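Local atomic coordinates of putative hemoglobin-like oxygen-binding protein (Pseudoalteromonas haloplanktis, PDB entry 4UUR), a protein that probably binds oxygen at a heme iron, as a cold-adapted group II truncated hemoglobin of an Antarctic marine bacterium. Residues F41-A46 with R64-F69. Numbering follows the deposited sequence.
With HEM (protoporphyrin IX containing Fe), chain C.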
loop_
_atom_site.group_PDB
_atom_site.type_symbol
_atom_site.label_atom_id
_atom_site.label_comp_id
_atom_site.label_asym_id
_atom_site.label_seq_id
_atom_site.Cartn_x
_atom_site.Cartn_y
_atom_site.Cartn_z
ATOM N N PHE A 41 -1.220 5.577 5.306
ATOM C CA PHE A 41 -2.184 4.949 4.397
ATOM C C PHE A 41 -3.434 4.485 5.148
ATOM O O PHE A 41 -4.541 4.847 4.784
ATOM C CB PHE A 41 -1.522 3.747 3.669
ATOM C CG PHE A 41 -2.444 3.017 2.733
ATOM C CD1 PHE A 41 -2.947 3.631 1.599
ATOM C CD2 PHE A 41 -2.848 1.743 3.006
ATOM C CE1 PHE A 41 -3.816 2.970 0.761
ATOM C CE2 PHE A 41 -3.687 1.068 2.155
ATOM C CZ PHE A 41 -4.157 1.675 1.022
ATOM N N TYR A 42 -3.242 3.698 6.203
ATOM C CA TYR A 42 -4.358 3.169 6.980
ATOM C C TYR A 42 -4.988 4.256 7.836
ATOM O O TYR A 42 -6.189 4.240 8.096
ATOM C CB TYR A 42 -3.851 1.979 7.833
ATOM C CG TYR A 42 -3.583 0.744 6.954
ATOM C CD1 TYR A 42 -4.623 0.142 6.252
ATOM C CD2 TYR A 42 -2.321 0.236 6.795
ATOM C CE1 TYR A 42 -4.402 -0.931 5.389
ATOM C CE2 TYR A 42 -2.079 -0.869 5.979
ATOM C CZ TYR A 42 -3.134 -1.456 5.262
ATOM O OH TYR A 42 -2.938 -2.538 4.417
ATOM N N ASP A 43 -4.189 5.214 8.278
ATOM C CA ASP A 43 -4.723 6.308 9.062
ATOM C C ASP A 43 -5.775 7.081 8.297
ATOM O O ASP A 43 -6.822 7.443 8.841
ATOM C CB ASP A 43 -3.586 7.212 9.485
ATOM C CG ASP A 43 -2.895 6.716 10.775
ATOM O OD1 ASP A 43 -3.360 5.716 11.382
ATOM O OD2 ASP A 43 -1.920 7.362 11.179
ATOM N N ILE A 44 -5.501 7.285 7.013
ATOM C CA ILE A 44 -6.377 8.005 6.113
ATOM C C ILE A 44 -7.552 7.124 5.703
ATOM O O ILE A 44 -8.702 7.594 5.685
ATOM C CB ILE A 44 -5.609 8.457 4.870
ATOM C CG1 ILE A 44 -4.678 9.616 5.247
ATOM C CG2 ILE A 44 -6.547 8.818 3.725
ATOM C CD1 ILE A 44 -3.641 9.920 4.199
ATOM N N MET A 45 -7.263 5.854 5.383
ATOM C CA MET A 45 -8.296 4.927 4.986
ATOM C C MET A 45 -9.387 4.835 6.036
ATOM O O MET A 45 -10.573 4.712 5.687
ATOM C CB MET A 45 -7.729 3.517 4.787
ATOM C CG MET A 45 -8.777 2.460 4.398
ATOM S SD MET A 45 -8.164 0.774 4.423
ATOM C CE MET A 45 -6.888 0.793 3.151
ATOM N N ALA A 46 -8.962 4.831 7.306
ATOM C CA ALA A 46 -9.844 4.584 8.445
ATOM C C ALA A 46 -10.782 5.760 8.807
ATOM O O ALA A 46 -11.674 5.624 9.649
ATOM C CB ALA A 46 -9.027 4.167 9.673
ATOM N N ARG A 64 -2.165 -5.824 12.824
ATOM C CA ARG A 64 -1.410 -6.813 12.046
ATOM C C ARG A 64 -1.223 -6.381 10.590
ATOM O O ARG A 64 -0.110 -6.562 10.061
ATOM C CB ARG A 64 -2.064 -8.214 12.153
ATOM C CG ARG A 64 -2.073 -9.122 10.925
ATOM C CD ARG A 64 -0.871 -10.067 10.851
ATOM N NE ARG A 64 -1.104 -11.402 10.234
ATOM C CZ ARG A 64 -1.945 -11.709 9.235
ATOM N NH1 ARG A 64 -2.715 -10.808 8.634
ATOM N NH2 ARG A 64 -2.011 -12.963 8.817
ATOM N N ILE A 65 -2.288 -5.866 9.941
ATOM C CA ILE A 65 -2.175 -5.465 8.538
ATOM C C ILE A 65 -1.278 -4.218 8.373
ATOM O O ILE A 65 -0.590 -4.079 7.359
ATOM C CB ILE A 65 -3.567 -5.248 7.879
ATOM C CG1 ILE A 65 -3.442 -5.019 6.393
ATOM C CG2 ILE A 65 -4.277 -4.034 8.458
ATOM C CD1 ILE A 65 -2.772 -6.146 5.668
ATOM N N ARG A 66 -1.301 -3.307 9.356
ATOM C CA ARG A 66 -0.348 -2.218 9.358
ATOM C C ARG A 66 1.100 -2.773 9.262
ATOM O O ARG A 66 1.893 -2.338 8.398
ATOM C CB ARG A 66 -0.494 -1.369 10.599
ATOM C CG ARG A 66 -1.670 -0.434 10.547
ATOM C CD ARG A 66 -1.798 0.322 11.869
ATOM N NE ARG A 66 -2.930 1.246 11.876
ATOM C CZ ARG A 66 -2.941 2.503 11.393
ATOM N NH1 ARG A 66 -1.881 3.071 10.841
ATOM N NH2 ARG A 66 -4.026 3.215 11.472
ATOM N N GLN A 67 1.402 -3.730 10.140
ATOM C CA GLN A 67 2.717 -4.358 10.245
ATOM C C GLN A 67 3.040 -5.154 8.979
ATOM O O GLN A 67 4.102 -5.009 8.385
ATOM C CB GLN A 67 2.751 -5.256 11.484
ATOM C CG GLN A 67 3.980 -6.155 11.663
ATOM C CD GLN A 67 5.286 -5.384 11.729
ATOM O OE1 GLN A 67 5.407 -4.362 12.430
ATOM N NE2 GLN A 67 6.277 -5.863 10.987
ATOM N N VAL A 68 2.102 -5.971 8.529
ATOM C CA VAL A 68 2.318 -6.764 7.311
ATOM C C VAL A 68 2.559 -5.888 6.104
ATOM O O VAL A 68 3.491 -6.123 5.357
ATOM C CB VAL A 68 1.143 -7.717 7.039
ATOM C CG1 VAL A 68 1.244 -8.348 5.659
ATOM C CG2 VAL A 68 1.139 -8.817 8.086
ATOM N N PHE A 69 1.713 -4.875 5.887
ATOM C CA PHE A 69 1.892 -3.978 4.737
ATOM C C PHE A 69 3.262 -3.314 4.808
ATOM O O PHE A 69 3.905 -3.167 3.790
ATOM C CB PHE A 69 0.813 -2.900 4.706
ATOM C CG PHE A 69 0.802 -2.073 3.448
ATOM C CD1 PHE A 69 0.720 -2.660 2.208
ATOM C CD2 PHE A 69 0.797 -0.717 3.510
ATOM C CE1 PHE A 69 0.710 -1.911 1.041
ATOM C CE2 PHE A 69 0.712 0.055 2.384
ATOM C CZ PHE A 69 0.680 -0.540 1.137
HETATM C CHA HEM C . -4.176 -7.474 2.158
HETATM C CHB HEM C . -7.737 -4.980 -0.035
HETATM C CHC HEM C . -4.482 -3.504 -3.322
HETATM C CHD HEM C . -0.971 -5.170 -0.546
HETATM C C1A HEM C . -5.416 -6.955 1.834
HETATM C C2A HEM C . -6.595 -7.208 2.536
HETATM C C3A HEM C . -7.582 -6.488 1.932
HETATM C C4A HEM C . -7.034 -5.793 0.829
HETATM C CMA HEM C . -9.048 -6.442 2.348
HETATM C CAA HEM C . -6.787 -8.105 3.742
HETATM C CBA HEM C . -5.883 -7.731 4.916
HETATM C CGA HEM C . -6.460 -8.003 6.289
HETATM O O1A HEM C . -7.441 -7.414 6.788
HETATM O O2A HEM C . -5.863 -8.843 6.982
HETATM C C1B HEM C . -7.144 -4.389 -1.162
HETATM C C2B HEM C . -7.866 -3.752 -2.217
HETATM C C3B HEM C . -6.949 -3.345 -3.151
HETATM C C4B HEM C . -5.660 -3.811 -2.648
HETATM C CMB HEM C . -9.370 -3.541 -2.194
HETATM C CAB HEM C . -6.967 -2.655 -4.479
HETATM C CBB HEM C . -8.067 -2.438 -5.122
HETATM C C1C HEM C . -3.204 -3.733 -2.827
HETATM C C2C HEM C . -1.995 -3.267 -3.368
HETATM C C3C HEM C . -0.999 -3.777 -2.572
HETATM C C4C HEM C . -1.623 -4.506 -1.531
HETATM C CMC HEM C . -1.875 -2.420 -4.627
HETATM C CAC HEM C . 0.468 -3.596 -2.631
HETATM C CBC HEM C . 1.045 -2.717 -3.442
HETATM C C1D HEM C . -1.617 -5.955 0.357
HETATM C C2D HEM C . -0.859 -6.802 1.274
HETATM C C3D HEM C . -1.745 -7.431 2.014
HETATM C C4D HEM C . -3.047 -6.984 1.543
HETATM C CMD HEM C . 0.629 -6.986 1.393
HETATM C CAD HEM C . -1.454 -8.471 3.082
HETATM C CBD HEM C . -1.609 -9.822 2.376
HETATM C CGD HEM C . -1.266 -11.036 3.246
HETATM O O1D HEM C . -1.044 -10.939 4.463
HETATM O O2D HEM C . -1.199 -12.186 2.768
HETATM N NA HEM C . -5.699 -6.044 0.810
HETATM N NB HEM C . -5.865 -4.381 -1.479
HETATM N NC HEM C . -2.952 -4.439 -1.716
HETATM N ND HEM C . -2.909 -6.048 0.579
HETATM FE FE HEM C . -4.312 -5.268 -0.404
HETATM O O HOH W 1 -4.193 -3.536 0.936
#
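Asp43 OD1 is the best-held polar atom and receives two N-H groups of one guanidinium. The stronger bond, from Arg66 NH2 to Asp43 OD1, measures 2.6 Å with an N-H...O angle of 142° and uses the anti lone pair of the oxygen; the bond from Arg66 NH1 to Asp43 OD1 is weak at 3.1 Å. Both belong to one salt bridge, bifurcated at OD1 rather than spread over both carboxylate oxygens. Arg66 NH1 also bonds Asn39 OD1, a second fix on the guanidinium's rotation. The Arg66 side chain is stretched out antiparallel alongside Tyr42, so that Tyr42 CB lies over the centre of the guanidinium face, 3.7 Å from Arg66 CZ. An alanine here has no guanidinium for Asp43 or Asn39 and would probably loosen the interhelical tie and the cover over Tyr42 CB.

The Tyr42 ring is hemmed in on several sides. Phe41 CD2 sits over the centre of one face and Ile65 CG2 near the rim of the opposite one, while Phe69 CB meets the edge in plane, 3.8 Å from Tyr42 CE2. With planes 78° apart, Tyr42 turns its edge to the Phe69 face in an offset edge-to-face pair. At the tip, Tyr42 OH packs tightly on Ile65 CG1, at 3.2 Å. That hydroxyl stands 3.8 Å from the oxygen of the iron-bound water, consistent with the distal B-helix tyrosine of truncated hemoglobins.

Ile65 CD1 continues to heme CBA at 3.6 Å, and Phe69 CE1 lies 4.0 Å from heme CHD. The axes of 41-45 and 64-69 make 140° between N-to-C directions; helices 31-45 and 63-76, probably B and E of the 2-on-2 globin sandwich, meet here, with helix 103-120 packing against Phe41 and Phe69 and helix 83-87 against Val68.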